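Local coordinates for protein ketosynthase (Streptomyces sp. MSC090213JE08, PDB 6KXD) that probably catalyses the decarboxylative condensation of an acyl group with malonyl-ACP to give 3-oxoacyl-ACP, as a ketosynthase of ishigamide polyketide biosynthesis, at residues A[77-82]-A[196-200]; A[28-33]-A[351-357]; A[100-105]-A[156-160]. The contacts are given in a common frame with arbitrary orientation. Residues are numbered along the deposited sequence.

Contact 1: A[77-82]-A[196-200]; sequences RAGQYA and GADAV
In this ketosynthase of the thiolase-like fold, the first turns of helix 77-93 pack on the C-terminal end of strand 191-198, a strand of the central sheet. The axes of helix 77-82 and strand 196-198 come within 6.7 Å at 146°, so the two run roughly antiparallel. The nearest CA pairs, A78 with D198 (4.6 Å) and A82 with A197 (5.4 Å), set the register.

The backbone from 196 to 199 is extended, with side chains alternating: the CA-to-CB bonds of A197 and A199 point to the helix, that of D198 away. The apolar contact is mainly between alanines, whose small side chains are consistent with the close approach. A82 CB lies 3.8 Å from A197 CB and A78 CB 4.0 Å from A199 CB; R77 CB lies 3.7 Å and Y81 CE2 4.5 Å from A199 CB. The A78 carbonyl makes van der Waals contact with the A197 methyl, O to CB 3.6 Å.

Y81 (chi1 m) brings the edge of its ring alongside the strand backbone, with CD2 3.4 Å from D198 O.

No hydrogen bond crosses between the segments. D198 OD2 accepts from the backbone of T112, D113 and G339, while D198 OD1 receives A199 N at 3.2 Å. Y81 OH is hydrogen-bonded to E233. R77 starts toward the strand, but its t, p, p side chain leads the guanidinium away, and R77 NH1 donates to Y81 OH at 2.9 Å.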
# COMPACT_ATOMS: atom_id res chain seq x y z
N ARG A 77 7.94 -11.98 10.06
CA ARG A 77 8.32 -11.08 11.08
C ARG A 77 7.57 -9.74 10.97
O ARG A 77 7.20 -9.14 11.97
CB ARG A 77 9.84 -10.93 11.03
CG ARG A 77 10.42 -10.21 12.24
CD ARG A 77 10.17 -10.92 13.56
NE ARG A 77 11.23 -11.89 13.87
CZ ARG A 77 12.22 -11.71 14.74
NH1 ARG A 77 12.37 -10.56 15.39
NH2 ARG A 77 13.07 -12.70 14.96
N ALA A 78 7.40 -9.21 9.75
CA ALA A 78 6.81 -7.90 9.67
C ALA A 78 5.37 -7.96 10.21
O ALA A 78 4.93 -7.04 10.90
CB ALA A 78 6.83 -7.40 8.26
N GLY A 79 4.67 -9.03 9.83
CA GLY A 79 3.28 -9.26 10.27
C GLY A 79 3.22 -9.40 11.77
O GLY A 79 2.39 -8.83 12.42
N GLN A 80 4.19 -10.12 12.34
CA GLN A 80 4.22 -10.24 13.78
C GLN A 80 4.41 -8.87 14.41
O GLN A 80 3.72 -8.51 15.34
CB GLN A 80 5.26 -11.26 14.24
CG GLN A 80 4.97 -12.65 13.72
CD GLN A 80 6.08 -13.60 14.09
OE1 GLN A 80 6.89 -13.31 14.95
NE2 GLN A 80 6.06 -14.75 13.47
N TYR A 81 5.33 -8.05 13.87
CA TYR A 81 5.48 -6.77 14.45
C TYR A 81 4.21 -5.94 14.37
O TYR A 81 3.85 -5.20 15.32
CB TYR A 81 6.60 -5.99 13.76
CG TYR A 81 7.99 -6.52 13.92
CD1 TYR A 81 8.35 -7.35 14.97
CD2 TYR A 81 9.00 -6.10 13.07
CE1 TYR A 81 9.65 -7.81 15.11
CE2 TYR A 81 10.31 -6.54 13.22
CZ TYR A 81 10.64 -7.38 14.26
OH TYR A 81 11.89 -7.86 14.45
N ALA A 82 3.51 -6.06 13.23
CA ALA A 82 2.34 -5.26 12.99
C ALA A 82 1.28 -5.59 14.05
O ALA A 82 0.68 -4.70 14.69
CB ALA A 82 1.82 -5.54 11.62
N GLY A 196 2.58 1.27 10.14
CA GLY A 196 3.48 0.62 9.23
C GLY A 196 4.34 -0.36 9.97
O GLY A 196 4.43 -0.30 11.20
N ALA A 197 4.89 -1.27 9.20
CA ALA A 197 5.61 -2.42 9.70
C ALA A 197 6.56 -2.89 8.62
O ALA A 197 6.20 -2.90 7.45
CB ALA A 197 4.65 -3.54 10.00
N ASP A 198 7.77 -3.30 9.03
CA ASP A 198 8.66 -3.96 8.15
C ASP A 198 9.65 -4.79 8.96
O ASP A 198 9.74 -4.61 10.16
CB ASP A 198 9.45 -2.97 7.31
CG ASP A 198 9.29 -3.29 5.85
OD1 ASP A 198 9.60 -4.45 5.44
OD2 ASP A 198 8.77 -2.39 5.18
N ALA A 199 10.34 -5.69 8.28
CA ALA A 199 11.29 -6.55 8.92
C ALA A 199 12.59 -6.49 8.14
O ALA A 199 12.58 -6.55 6.92
CB ALA A 199 10.76 -7.95 8.98
N VAL A 200 13.70 -6.48 8.88
CA VAL A 200 15.01 -6.52 8.26
C VAL A 200 15.12 -7.74 7.36
O VAL A 200 14.68 -8.86 7.66
CB VAL A 200 16.12 -6.44 9.33
CG1 VAL A 200 17.46 -6.95 8.81
CG2 VAL A 200 16.24 -5.02 9.86

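Contact 2: A[28-33]-A[351-357]; sequences YTAGLR and LAIEHGF
F357 lays one face of its ring against the aliphatic part of R33: R33 CG sits 3.6 Å from the ring centroid and 2° off the ring normal, a CH-pi contact. The rotamer of F357 (chi1 p, chi2 near 90°) also puts its CE1 4.0 Å from L32 CB and its CE2 4.0 Å from T29 CG2.

Helix 28-33 meets helix 351-355 almost perpendicularly, at a signed angle of -89°, with axes 11.3 Å apart, a spacing filled by side chains. The nearest CA pairs are T29 with L351 (6.6 Å) and R33 with F357 (7.6 Å). G356, at phi/psi 61/47, leaves the helical conformation and turns the chain into the extended F357, the start of the short strand 357-358.

L351 (m, t) makes the other cluster of contacts: its CD1 lies 3.6 Å from Y28 CD2, 3.3 Å from T29 OG1 and 4.2 Å from L32 CD1. H355 CD2 lies 3.9 Å from T29 CG2 toward the surface.

Helices 24-34 and 341-355 are thus joined beside strand 10-19, which Y28 and L351 also touch. Since T29 OG1 is hydrogen-bonded to V25 O, Y28 OH to L344 O, and no hydrogen bond links the segments, van der Waals and CH-pi contacts hold this crossing.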
# COMPACT_ATOMS: atom_id res chain seq x y z
N TYR A 28 9.66 3.53 24.24
CA TYR A 28 9.93 4.26 23.00
C TYR A 28 10.10 5.73 23.31
O TYR A 28 11.01 6.35 22.81
CB TYR A 28 8.80 4.06 21.99
CG TYR A 28 9.05 4.69 20.63
CD1 TYR A 28 10.13 4.31 19.87
CD2 TYR A 28 8.15 5.59 20.09
CE1 TYR A 28 10.36 4.85 18.61
CE2 TYR A 28 8.35 6.13 18.83
CZ TYR A 28 9.47 5.78 18.10
OH TYR A 28 9.65 6.29 16.84
N THR A 29 9.23 6.28 24.16
CA THR A 29 9.41 7.62 24.63
C THR A 29 10.79 7.78 25.29
O THR A 29 11.42 8.84 25.17
CB THR A 29 8.31 8.04 25.60
OG1 THR A 29 7.05 7.70 25.02
CG2 THR A 29 8.37 9.51 25.93
N ALA A 30 11.25 6.72 25.98
CA ALA A 30 12.56 6.74 26.68
C ALA A 30 13.66 6.81 25.62
O ALA A 30 14.52 7.68 25.70
CB ALA A 30 12.76 5.51 27.55
N GLY A 31 13.59 5.89 24.65
CA GLY A 31 14.60 5.77 23.60
C GLY A 31 14.75 7.08 22.86
O GLY A 31 15.87 7.52 22.60
N LEU A 32 13.61 7.73 22.59
CA LEU A 32 13.60 8.93 21.78
C LEU A 32 14.28 10.05 22.56
O LEU A 32 15.06 10.82 21.99
CB LEU A 32 12.18 9.37 21.45
CG LEU A 32 11.45 8.54 20.39
CD1 LEU A 32 9.99 8.96 20.36
CD2 LEU A 32 12.10 8.68 19.02
N ARG A 33 13.92 10.17 23.84
CA ARG A 33 14.48 11.20 24.74
C ARG A 33 15.97 10.94 24.99
O ARG A 33 16.73 11.91 25.22
CB ARG A 33 13.66 11.27 26.04
CG ARG A 33 12.38 12.08 25.90
CD ARG A 33 11.37 11.84 27.01
NE ARG A 33 11.77 12.51 28.24
CZ ARG A 33 12.39 11.92 29.25
NH1 ARG A 33 12.89 12.65 30.25
NH2 ARG A 33 12.54 10.61 29.24
N LEU A 351 4.31 11.84 20.65
CA LEU A 351 4.90 11.73 21.99
C LEU A 351 5.64 13.03 22.31
O LEU A 351 5.66 13.51 23.48
CB LEU A 351 5.83 10.53 21.98
CG LEU A 351 5.15 9.17 22.05
CD1 LEU A 351 6.16 8.05 21.90
CD2 LEU A 351 4.33 9.02 23.33
N ALA A 352 6.24 13.62 21.27
CA ALA A 352 6.94 14.88 21.38
C ALA A 352 5.95 15.95 21.80
O ALA A 352 6.29 16.73 22.70
CB ALA A 352 7.63 15.26 20.10
N ILE A 353 4.76 15.94 21.18
CA ILE A 353 3.65 16.85 21.49
C ILE A 353 3.24 16.68 22.96
O ILE A 353 3.16 17.67 23.67
CB ILE A 353 2.44 16.65 20.56
CG1 ILE A 353 2.66 17.33 19.21
CG2 ILE A 353 1.16 17.11 21.23
CD1 ILE A 353 1.81 16.77 18.10
N GLU A 354 2.93 15.43 23.33
CA GLU A 354 2.37 15.03 24.61
C GLU A 354 3.34 15.36 25.76
O GLU A 354 2.91 15.82 26.80
CB GLU A 354 2.04 13.54 24.55
CG GLU A 354 1.19 13.02 25.70
CD GLU A 354 0.97 11.51 25.69
OE1 GLU A 354 1.62 10.81 24.90
OE2 GLU A 354 0.15 11.02 26.49
N HIS A 355 4.64 15.11 25.55
CA HIS A 355 5.66 15.13 26.61
C HIS A 355 6.54 16.39 26.52
O HIS A 355 7.44 16.55 27.32
CB HIS A 355 6.49 13.84 26.58
CG HIS A 355 5.68 12.65 26.95
ND1 HIS A 355 5.22 12.45 28.24
CD2 HIS A 355 5.15 11.66 26.19
CE1 HIS A 355 4.48 11.36 28.26
NE2 HIS A 355 4.43 10.85 27.03
N GLY A 356 6.25 17.28 25.56
CA GLY A 356 6.90 18.58 25.45
C GLY A 356 8.40 18.43 25.23
O GLY A 356 9.20 19.10 25.87
N PHE A 357 8.78 17.55 24.29
CA PHE A 357 10.18 17.42 23.89
C PHE A 357 10.33 17.30 22.37
O PHE A 357 9.38 17.04 21.66
CB PHE A 357 10.83 16.22 24.57
CG PHE A 357 10.50 14.89 23.95
CD1 PHE A 357 11.30 14.34 22.97
CD2 PHE A 357 9.41 14.16 24.40
CE1 PHE A 357 11.01 13.10 22.43
CE2 PHE A 357 9.13 12.91 23.88
CZ PHE A 357 9.92 12.39 22.88

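Contact 3: A[100-105]-A[156-160]; sequences LGERQA and LRMPN
This is a loop-to-loop contact at the entrance to two neighbouring parallel strands of the central sheet: 100-105 leads from helix 97-101 into strand 105-110, while the segment 156-160 leads from helix 147-156 into strand 161-166. CA atoms are nearest at G101 with M158 (4.7 Å) and Q104 with N160 (5.0 Å).

The one direct hydrogen bond runs from A105 N to N160 O at 3.0 Å, with an N-H...O angle of 147°. The same N160 O receives a CA-H...O contact from Q104 CA at 3.3 Å, and Q104 CB touches N160 ND2 at 3.3 Å. A water extends the link: it accepts from N160 N (2.9 Å) and donates to R103 O (3.1 Å) and, weakly, to G101 O (3.3 Å).

Apolar side chains make up much of the rest. M158 (m, t, p) reaches with CG to 3.7 Å from L100 CB and with CE to 3.6 Å from A105 CB, while L100 CD1 is 4.3 Å from L156 CB. R157, at phi/psi 61/49, closes helix 147-156 with a Schellman motif, and its O lies 3.7 Å from G101 CA.

The other subunit packs on this region: R157 forms a salt bridge with D262 of that chain, and P159 makes backbone hydrogen bonds to it. R103 instead turns to E241 of its own chain.

A backbone bond at the strand start, continued by pairing of A105 with E162, is the arrangement expected where a beta-alpha-beta crossover returns the chain to an adjacent parallel strand, here in the N-terminal half of a thiolase-like fold.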
# COMPACT_ATOMS: atom_id res chain seq x y z
N LEU A 100 -13.84 -3.49 19.93
CA LEU A 100 -13.38 -3.41 18.57
C LEU A 100 -14.28 -4.23 17.64
O LEU A 100 -14.52 -3.83 16.51
CB LEU A 100 -11.93 -3.92 18.51
CG LEU A 100 -10.90 -3.05 19.22
CD1 LEU A 100 -9.62 -3.82 19.49
CD2 LEU A 100 -10.61 -1.78 18.44
N GLY A 101 -14.72 -5.41 18.12
CA GLY A 101 -15.56 -6.34 17.33
C GLY A 101 -16.83 -5.64 16.85
O GLY A 101 -17.38 -6.00 15.81
N GLU A 102 -17.25 -4.63 17.63
CA GLU A 102 -18.50 -3.89 17.48
C GLU A 102 -18.35 -2.77 16.44
O GLU A 102 -19.36 -2.25 15.96
CB GLU A 102 -18.93 -3.25 18.81
CG GLU A 102 -19.80 -4.14 19.69
CD GLU A 102 -20.90 -4.88 18.95
OE1 GLU A 102 -20.60 -5.96 18.40
OE2 GLU A 102 -22.03 -4.37 18.92
N ARG A 103 -17.11 -2.38 16.13
CA ARG A 103 -16.87 -1.17 15.38
C ARG A 103 -16.48 -1.51 13.94
O ARG A 103 -15.70 -2.43 13.66
CB ARG A 103 -15.82 -0.32 16.10
CG ARG A 103 -16.42 0.90 16.79
CD ARG A 103 -15.83 1.17 18.15
NE ARG A 103 -15.60 2.60 18.22
CZ ARG A 103 -14.59 3.17 18.86
NH1 ARG A 103 -14.06 2.59 19.92
NH2 ARG A 103 -14.09 4.31 18.41
N GLN A 104 -17.08 -0.75 13.01
CA GLN A 104 -16.57 -0.71 11.66
C GLN A 104 -15.28 0.09 11.74
O GLN A 104 -15.22 1.15 12.34
CB GLN A 104 -17.56 -0.08 10.67
CG GLN A 104 -17.05 -0.21 9.24
CD GLN A 104 -17.90 0.47 8.20
OE1 GLN A 104 -19.10 0.67 8.38
NE2 GLN A 104 -17.27 0.83 7.08
N ALA A 105 -14.21 -0.42 11.12
CA ALA A 105 -12.92 0.20 11.34
C ALA A 105 -12.10 0.06 10.08
O ALA A 105 -12.37 -0.82 9.22
CB ALA A 105 -12.23 -0.48 12.50
N LEU A 156 -7.31 -9.22 16.53
CA LEU A 156 -8.15 -8.41 17.38
C LEU A 156 -9.63 -8.78 17.25
O LEU A 156 -10.47 -8.14 17.92
CB LEU A 156 -7.88 -6.94 17.10
CG LEU A 156 -6.44 -6.52 17.37
CD1 LEU A 156 -6.24 -5.07 17.04
CD2 LEU A 156 -6.07 -6.83 18.80
N ARG A 157 -9.93 -9.78 16.41
CA ARG A 157 -11.27 -10.32 16.22
C ARG A 157 -12.21 -9.25 15.68
O ARG A 157 -13.31 -9.06 16.18
CB ARG A 157 -11.76 -10.91 17.55
CG ARG A 157 -10.89 -12.05 18.05
CD ARG A 157 -10.97 -13.26 17.15
NE ARG A 157 -12.34 -13.76 17.08
CZ ARG A 157 -12.79 -14.61 16.16
NH1 ARG A 157 -11.96 -15.10 15.25
NH2 ARG A 157 -14.07 -14.94 16.16
N MET A 158 -11.75 -8.55 14.64
CA MET A 158 -12.47 -7.48 14.03
C MET A 158 -12.81 -7.86 12.60
O MET A 158 -11.98 -7.71 11.69
CB MET A 158 -11.62 -6.22 14.02
CG MET A 158 -11.26 -5.73 15.38
SD MET A 158 -10.04 -4.41 15.37
CE MET A 158 -11.04 -3.09 14.69
N PRO A 159 -14.02 -8.37 12.32
CA PRO A 159 -14.37 -8.77 10.96
C PRO A 159 -14.79 -7.59 10.09
O PRO A 159 -14.65 -7.65 8.87
CB PRO A 159 -15.52 -9.77 11.14
CG PRO A 159 -16.16 -9.35 12.46
CD PRO A 159 -15.04 -8.79 13.31
N ASN A 160 -15.29 -6.53 10.75
CA ASN A 160 -15.92 -5.41 10.09
C ASN A 160 -14.87 -4.33 9.83
O ASN A 160 -14.96 -3.23 10.32
CB ASN A 160 -17.12 -4.85 10.87
CG ASN A 160 -17.98 -3.96 9.98
OD1 ASN A 160 -17.83 -3.98 8.75
ND2 ASN A 160 -18.85 -3.15 10.58
O HOH W 1 -15.15 -5.45 13.43

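From the N terminus the chain supplies first segments at 28-33, 77-82 and 100-105, then the matching partners in reverse order. Contact 3 closes first, at 156-160, at the end of the helical connection and just before strand 161-166; contact 1 follows at 196-200, and contact 2 at 351-357 encloses both. The loops therefore nest without crossing. The centres of contact 1 and contact 3 lie about 21 Å apart. Those of contact 1 and contact 2 are about 23 Å apart. Between the centres of contact 2 and contact 3 the distance is about 30 Å. Helices 77-93 and 97-101, consecutive in sequence, connect contacts 1 and 3 within the N-terminal half, whereas contact 2 ties an early helix to one near the C terminus.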